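Local coordinates for hypothetical transcriptional regulator yurK (Bacillus subtilis, PDB 2IKK), which probably binds DNA as a GntR-family transcriptional regulator, this chain being its C-terminal UTRA domain, the likely effector-sensing part, at residues H32-I46 and E55-N67. Residues are numbered along the deposited sequence; the frame is centred on the assembly and turned at random.
Sequences HHVLSHDIIPASKPI and ESPVVELKRILYN. With SO4 (sulfate ion), chain C.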
loop_
_atom_site.group_PDB
_atom_site.type_symbol
_atom_site.label_atom_id
_atom_site.label_comp_id
_atom_site.label_asym_id
_atom_site.label_seq_id
_atom_site.Cartn_x
_atom_site.Cartn_y
_atom_site.Cartn_z
ATOM N N HIS A 32 3.359 -16.835 14.346
ATOM C CA HIS A 32 3.217 -17.668 13.151
ATOM C C HIS A 32 2.854 -19.116 13.465
ATOM O O HIS A 32 3.701 -19.889 13.895
ATOM C CB HIS A 32 4.509 -17.663 12.343
ATOM C CG HIS A 32 4.402 -17.032 10.986
ATOM N ND1 HIS A 32 5.508 -16.555 10.308
ATOM C CD2 HIS A 32 3.342 -16.824 10.166
ATOM C CE1 HIS A 32 5.129 -16.066 9.138
ATOM N NE2 HIS A 32 3.820 -16.219 9.027
ATOM N N HIS A 33 1.608 -19.467 13.177
ATOM C CA HIS A 33 1.027 -20.765 13.399
ATOM C C HIS A 33 0.710 -21.398 12.041
ATOM O O HIS A 33 0.196 -20.710 11.174
ATOM C CB HIS A 33 -0.261 -20.529 14.179
ATOM C CG HIS A 33 -1.157 -21.722 14.278
ATOM N ND1 HIS A 33 -0.716 -22.967 14.693
ATOM C CD2 HIS A 33 -2.482 -21.854 14.035
ATOM C CE1 HIS A 33 -1.726 -23.815 14.682
ATOM N NE2 HIS A 33 -2.813 -23.165 14.298
ATOM N N VAL A 34 1.025 -22.684 11.851
ATOM C CA VAL A 34 0.736 -23.348 10.572
ATOM C C VAL A 34 -0.614 -23.948 10.663
ATOM O O VAL A 34 -0.927 -24.778 11.574
ATOM C CB VAL A 34 1.743 -24.466 10.154
ATOM C CG1 VAL A 34 1.244 -25.154 8.933
ATOM C CG2 VAL A 34 3.042 -23.889 9.925
ATOM N N LEU A 35 -1.469 -23.491 9.773
ATOM C CA LEU A 35 -2.838 -23.955 9.763
ATOM C C LEU A 35 -2.896 -25.278 9.052
ATOM O O LEU A 35 -3.458 -26.238 9.589
ATOM C CB LEU A 35 -3.738 -22.973 8.991
ATOM C CG LEU A 35 -4.243 -21.752 9.699
ATOM C CD1 LEU A 35 -3.103 -20.963 10.154
ATOM C CD2 LEU A 35 -5.077 -20.899 8.709
ATOM N N SER A 36 -2.345 -25.335 7.829
ATOM C CA SER A 36 -2.381 -26.488 6.972
ATOM C C SER A 36 -1.358 -26.364 5.871
ATOM O O SER A 36 -0.841 -25.290 5.579
ATOM C CB SER A 36 -3.754 -26.737 6.337
ATOM O OG SER A 36 -4.149 -25.655 5.509
ATOM N N HIS A 37 -1.058 -27.516 5.306
ATOM C CA HIS A 37 -0.269 -27.634 4.143
ATOM C C HIS A 37 -0.853 -28.857 3.494
ATOM O O HIS A 37 -1.185 -29.883 4.189
ATOM C CB HIS A 37 1.232 -27.677 4.435
ATOM C CG HIS A 37 1.704 -28.921 5.129
ATOM N ND1 HIS A 37 1.860 -28.997 6.498
ATOM C CD2 HIS A 37 2.103 -30.118 4.638
ATOM C CE1 HIS A 37 2.292 -30.204 6.826
ATOM N NE2 HIS A 37 2.478 -30.892 5.714
ATOM N N ASP A 38 -1.141 -28.695 2.220
ATOM C CA ASP A 38 -1.693 -29.735 1.393
ATOM C C ASP A 38 -0.952 -29.620 0.099
ATOM O O ASP A 38 -0.587 -28.505 -0.268
ATOM C CB ASP A 38 -3.154 -29.469 1.089
ATOM C CG ASP A 38 -4.037 -30.382 1.815
ATOM O OD1 ASP A 38 -4.301 -30.079 2.991
ATOM O OD2 ASP A 38 -4.416 -31.425 1.226
ATOM N N ILE A 39 -0.785 -30.758 -0.568
ATOM C CA ILE A 39 -0.289 -30.784 -1.948
ATOM C C ILE A 39 -1.471 -30.786 -2.866
ATOM O O ILE A 39 -2.382 -31.683 -2.788
ATOM C CB ILE A 39 0.648 -31.957 -2.191
ATOM C CG1 ILE A 39 1.883 -31.749 -1.362
ATOM C CG2 ILE A 39 1.020 -31.997 -3.683
ATOM C CD1 ILE A 39 2.762 -33.030 -1.241
ATOM N N ILE A 40 -1.545 -29.777 -3.728
ATOM C CA ILE A 40 -2.692 -29.656 -4.628
ATOM C C ILE A 40 -2.257 -29.317 -6.049
ATOM O O ILE A 40 -1.147 -28.789 -6.239
ATOM C CB ILE A 40 -3.694 -28.529 -4.160
ATOM C CG1 ILE A 40 -3.045 -27.124 -4.291
ATOM C CG2 ILE A 40 -4.177 -28.770 -2.679
ATOM C CD1 ILE A 40 -4.010 -25.904 -4.025
ATOM N N PRO A 41 -3.148 -29.539 -7.034
ATOM C CA PRO A 41 -2.843 -29.049 -8.375
ATOM C C PRO A 41 -2.865 -27.499 -8.435
ATOM O O PRO A 41 -3.759 -26.875 -7.852
ATOM C CB PRO A 41 -3.937 -29.671 -9.282
ATOM C CG PRO A 41 -4.688 -30.708 -8.395
ATOM C CD PRO A 41 -4.458 -30.243 -6.960
ATOM N N ALA A 42 -1.898 -26.903 -9.136
ATOM C CA ALA A 42 -1.892 -25.443 -9.360
ATOM C C ALA A 42 -3.099 -24.942 -10.155
ATOM O O ALA A 42 -3.413 -25.473 -11.221
ATOM C CB ALA A 42 -0.510 -24.983 -10.020
ATOM N N SER A 43 -3.792 -23.954 -9.603
ATOM C CA SER A 43 -4.853 -23.255 -10.333
ATOM C C SER A 43 -4.268 -22.470 -11.485
ATOM O O SER A 43 -3.016 -22.302 -11.565
ATOM C CB SER A 43 -5.574 -22.302 -9.384
ATOM O OG SER A 43 -4.704 -21.272 -8.902
ATOM N N LYS A 44 -5.141 -21.945 -12.365
ATOM C CA LYS A 44 -4.642 -21.108 -13.485
ATOM C C LYS A 44 -3.832 -19.905 -13.019
ATOM O O LYS A 44 -2.708 -19.696 -13.507
ATOM C CB LYS A 44 -5.746 -20.706 -14.484
ATOM C CG LYS A 44 -6.288 -21.914 -15.304
ATOM C CD LYS A 44 -7.292 -21.532 -16.377
ATOM C CE LYS A 44 -7.558 -22.718 -17.376
ATOM N NZ LYS A 44 -8.696 -22.389 -18.381
ATOM N N PRO A 45 -4.384 -19.094 -12.098
ATOM C CA PRO A 45 -3.597 -17.965 -11.622
ATOM C C PRO A 45 -2.324 -18.343 -10.912
ATOM O O PRO A 45 -1.303 -17.644 -11.026
ATOM C CB PRO A 45 -4.532 -17.260 -10.606
ATOM C CG PRO A 45 -5.724 -18.054 -10.498
ATOM C CD PRO A 45 -5.750 -19.125 -11.522
ATOM N N ILE A 46 -2.352 -19.413 -10.152
ATOM C CA ILE A 46 -1.107 -19.831 -9.451
ATOM C C ILE A 46 -0.101 -20.348 -10.514
ATOM O O ILE A 46 1.106 -20.012 -10.452
ATOM C CB ILE A 46 -1.393 -20.912 -8.411
ATOM C CG1 ILE A 46 -2.201 -20.329 -7.219
ATOM C CG2 ILE A 46 -0.046 -21.622 -7.865
ATOM C CD1 ILE A 46 -1.614 -19.059 -6.622
ATOM N N GLU A 55 -1.995 -27.349 -13.639
ATOM C CA GLU A 55 -2.204 -28.431 -12.663
ATOM C C GLU A 55 -0.931 -29.026 -12.062
ATOM O O GLU A 55 -0.949 -30.145 -11.490
ATOM C CB GLU A 55 -3.062 -29.612 -13.196
ATOM C CG GLU A 55 -3.959 -29.426 -14.364
ATOM C CD GLU A 55 -4.922 -28.296 -14.217
ATOM O OE1 GLU A 55 -5.213 -27.867 -13.070
ATOM O OE2 GLU A 55 -5.400 -27.834 -15.293
ATOM N N SER A 56 0.170 -28.288 -12.152
ATOM C CA SER A 56 1.402 -28.759 -11.495
ATOM C C SER A 56 1.185 -28.844 -10.018
ATOM O O SER A 56 0.492 -27.981 -9.449
ATOM C CB SER A 56 2.575 -27.766 -11.717
ATOM O OG SER A 56 2.747 -27.591 -13.116
ATOM N N PRO A 57 1.826 -29.838 -9.370
ATOM C CA PRO A 57 1.719 -29.984 -7.901
ATOM C C PRO A 57 2.346 -28.819 -7.170
ATOM O O PRO A 57 3.527 -28.485 -7.360
ATOM C CB PRO A 57 2.483 -31.283 -7.606
ATOM C CG PRO A 57 3.572 -31.329 -8.755
ATOM C CD PRO A 57 2.641 -30.918 -9.961
ATOM N N VAL A 58 1.564 -28.231 -6.267
ATOM C CA VAL A 58 2.121 -27.188 -5.440
ATOM C C VAL A 58 1.824 -27.450 -3.987
ATOM O O VAL A 58 0.851 -28.139 -3.698
ATOM C CB VAL A 58 1.594 -25.756 -5.861
ATOM C CG1 VAL A 58 2.054 -25.361 -7.273
ATOM C CG2 VAL A 58 0.112 -25.699 -5.694
ATOM N N VAL A 59 2.673 -26.991 -3.090
ATOM C CA VAL A 59 2.352 -27.114 -1.680
ATOM C C VAL A 59 1.596 -25.824 -1.307
ATOM O O VAL A 59 2.122 -24.738 -1.533
ATOM C CB VAL A 59 3.645 -27.217 -0.830
ATOM C CG1 VAL A 59 3.330 -27.169 0.615
ATOM C CG2 VAL A 59 4.353 -28.513 -1.190
ATOM N N GLU A 60 0.369 -25.951 -0.772
ATOM C CA GLU A 60 -0.428 -24.769 -0.317
ATOM C C GLU A 60 -0.272 -24.612 1.173
ATOM O O GLU A 60 -0.796 -25.419 1.935
ATOM C CB GLU A 60 -1.893 -24.939 -0.741
ATOM C CG GLU A 60 -2.770 -23.707 -0.364
ATOM C CD GLU A 60 -4.139 -23.786 -0.991
ATOM O OE1 GLU A 60 -4.903 -24.572 -0.432
ATOM O OE2 GLU A 60 -4.407 -23.173 -2.064
ATOM N N LEU A 61 0.545 -23.656 1.592
ATOM C CA LEU A 61 0.858 -23.517 2.963
ATOM C C LEU A 61 -0.018 -22.382 3.465
ATOM O O LEU A 61 0.063 -21.259 2.973
ATOM C CB LEU A 61 2.331 -23.150 3.119
ATOM C CG LEU A 61 2.746 -22.591 4.484
ATOM C CD1 LEU A 61 2.594 -23.689 5.491
ATOM C CD2 LEU A 61 4.144 -22.000 4.568
ATOM N N LYS A 62 -0.806 -22.676 4.487
ATOM C CA LYS A 62 -1.634 -21.640 5.183
ATOM C C LYS A 62 -1.119 -21.365 6.610
ATOM O O LYS A 62 -0.872 -22.277 7.426
ATOM C CB LYS A 62 -3.106 -22.042 5.204
ATOM C CG LYS A 62 -3.646 -22.223 3.811
ATOM C CD LYS A 62 -5.153 -22.535 3.833
ATOM C CE LYS A 62 -5.762 -22.436 2.434
ATOM N NZ LYS A 62 -7.104 -23.115 2.504
ATOM N N ARG A 63 -0.868 -20.094 6.881
ATOM C CA ARG A 63 -0.397 -19.711 8.179
ATOM C C ARG A 63 -1.115 -18.471 8.694
ATOM O O ARG A 63 -1.532 -17.659 7.918
ATOM C CB ARG A 63 1.081 -19.422 8.126
ATOM C CG ARG A 63 1.953 -20.692 7.715
ATOM C CD ARG A 63 3.504 -20.485 7.901
ATOM N NE ARG A 63 4.017 -19.388 7.077
ATOM C CZ ARG A 63 5.303 -18.985 7.009
ATOM N NH1 ARG A 63 6.282 -19.595 7.700
ATOM N NH2 ARG A 63 5.637 -17.952 6.214
ATOM N N ILE A 64 -1.153 -18.317 10.007
ATOM C CA ILE A 64 -1.698 -17.074 10.604
ATOM C C ILE A 64 -0.603 -16.449 11.380
ATOM O O ILE A 64 0.110 -17.141 12.114
ATOM C CB ILE A 64 -2.922 -17.354 11.513
ATOM C CG1 ILE A 64 -3.984 -18.068 10.699
ATOM C CG2 ILE A 64 -3.632 -16.014 11.960
ATOM C CD1 ILE A 64 -5.207 -18.573 11.520
ATOM N N LEU A 65 -0.426 -15.140 11.211
ATOM C CA LEU A 65 0.438 -14.394 12.092
ATOM C C LEU A 65 -0.424 -13.554 13.054
ATOM O O LEU A 65 -1.325 -12.848 12.622
ATOM C CB LEU A 65 1.405 -13.587 11.222
ATOM C CG LEU A 65 2.439 -12.611 11.800
ATOM C CD1 LEU A 65 3.364 -13.284 12.826
ATOM C CD2 LEU A 65 3.297 -11.976 10.619
ATOM N N TYR A 66 -0.132 -13.627 14.352
ATOM C CA TYR A 66 -0.959 -13.007 15.382
ATOM C C TYR A 66 -0.245 -11.729 15.924
ATOM O O TYR A 66 0.983 -11.694 16.048
ATOM C CB TYR A 66 -1.297 -14.003 16.530
ATOM C CG TYR A 66 -2.325 -15.058 16.205
ATOM C CD1 TYR A 66 -3.689 -14.850 16.432
ATOM C CD2 TYR A 66 -1.932 -16.306 15.675
ATOM C CE1 TYR A 66 -4.655 -15.852 16.081
ATOM C CE2 TYR A 66 -2.860 -17.288 15.332
ATOM C CZ TYR A 66 -4.212 -17.065 15.527
ATOM O OH TYR A 66 -5.105 -18.067 15.184
ATOM N N ASN A 67 -1.004 -10.680 16.214
ATOM C CA ASN A 67 -0.420 -9.473 16.812
ATOM C C ASN A 67 -0.175 -9.831 18.279
ATOM O O ASN A 67 0.965 -10.194 18.659
ATOM C CB ASN A 67 -1.322 -8.248 16.547
ATOM C CG ASN A 67 -1.188 -7.153 17.577
ATOM O OD1 ASN A 67 -0.331 -7.196 18.465
ATOM N ND2 ASN A 67 -2.070 -6.163 17.484
HETATM S S SO4 C . 9.269 -17.216 6.703
HETATM O O1 SO4 C . 8.690 -18.541 6.922
HETATM O O2 SO4 C . 9.768 -16.655 7.962
HETATM O O3 SO4 C . 8.277 -16.352 6.119
HETATM O O4 SO4 C . 10.463 -17.284 5.819
HETATM O O HOH W 1 1.447 -15.680 15.586
HETATM O O HOH W 2 -3.171 -26.179 2.914
HETATM O O HOH W 3 -3.489 -24.468 -13.982
#
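His32 opens the pairing by laying its imidazole over the guanidinium of Arg63, centres 3.9 Å apart and planes 25° from parallel, while Leu65 CD1 sits over the ring's other face. Arg63 bends at chi3 (-61°), which turns its NH1 and NH2 edge to the sulfate, probably picked up from the crystallisation liquor; NH1 donates to O1 at 2.7 Å, and NH2 also salt-bridges Glu75 on strand 71-80. An alanine here would probably leave Glu75 without its salt-bridge mate and the His32 ring without its stacking partner on one face. His33 and Ile64 then bond both ways, N to O, as an antiparallel hydrogen-bonded pair. At Leu35 and Ser36 the register slips by one in a classic beta bulge: Lys62 O takes a short bond from Leu35 N (2.7 Å) and a weak one from Ser36 N, while Lys62 N returns a straight bond to Ser36 O. A water ties Ser36 OG to Glu60 O. Ile40 brings CG1 against Val58 CG2 at 3.7 Å and rests CD1 on the carboxylate of Glu60, whose OE2 bonds His78. Past Pro41, Ala42 N reaches Ser56 O (2.6 Å), and Ser43 OG caps helix 44-50 by accepting from Ile46 N. Within this chain, strand 33-41 forms one edge of the UTRA domain's six-stranded antiparallel sheet; 57-66 pairs antiparallel with 71-80 along its other edge, with helix 123-129 packed on Leu35 and Ile64 and helix 97-105 on Leu61 and Arg63.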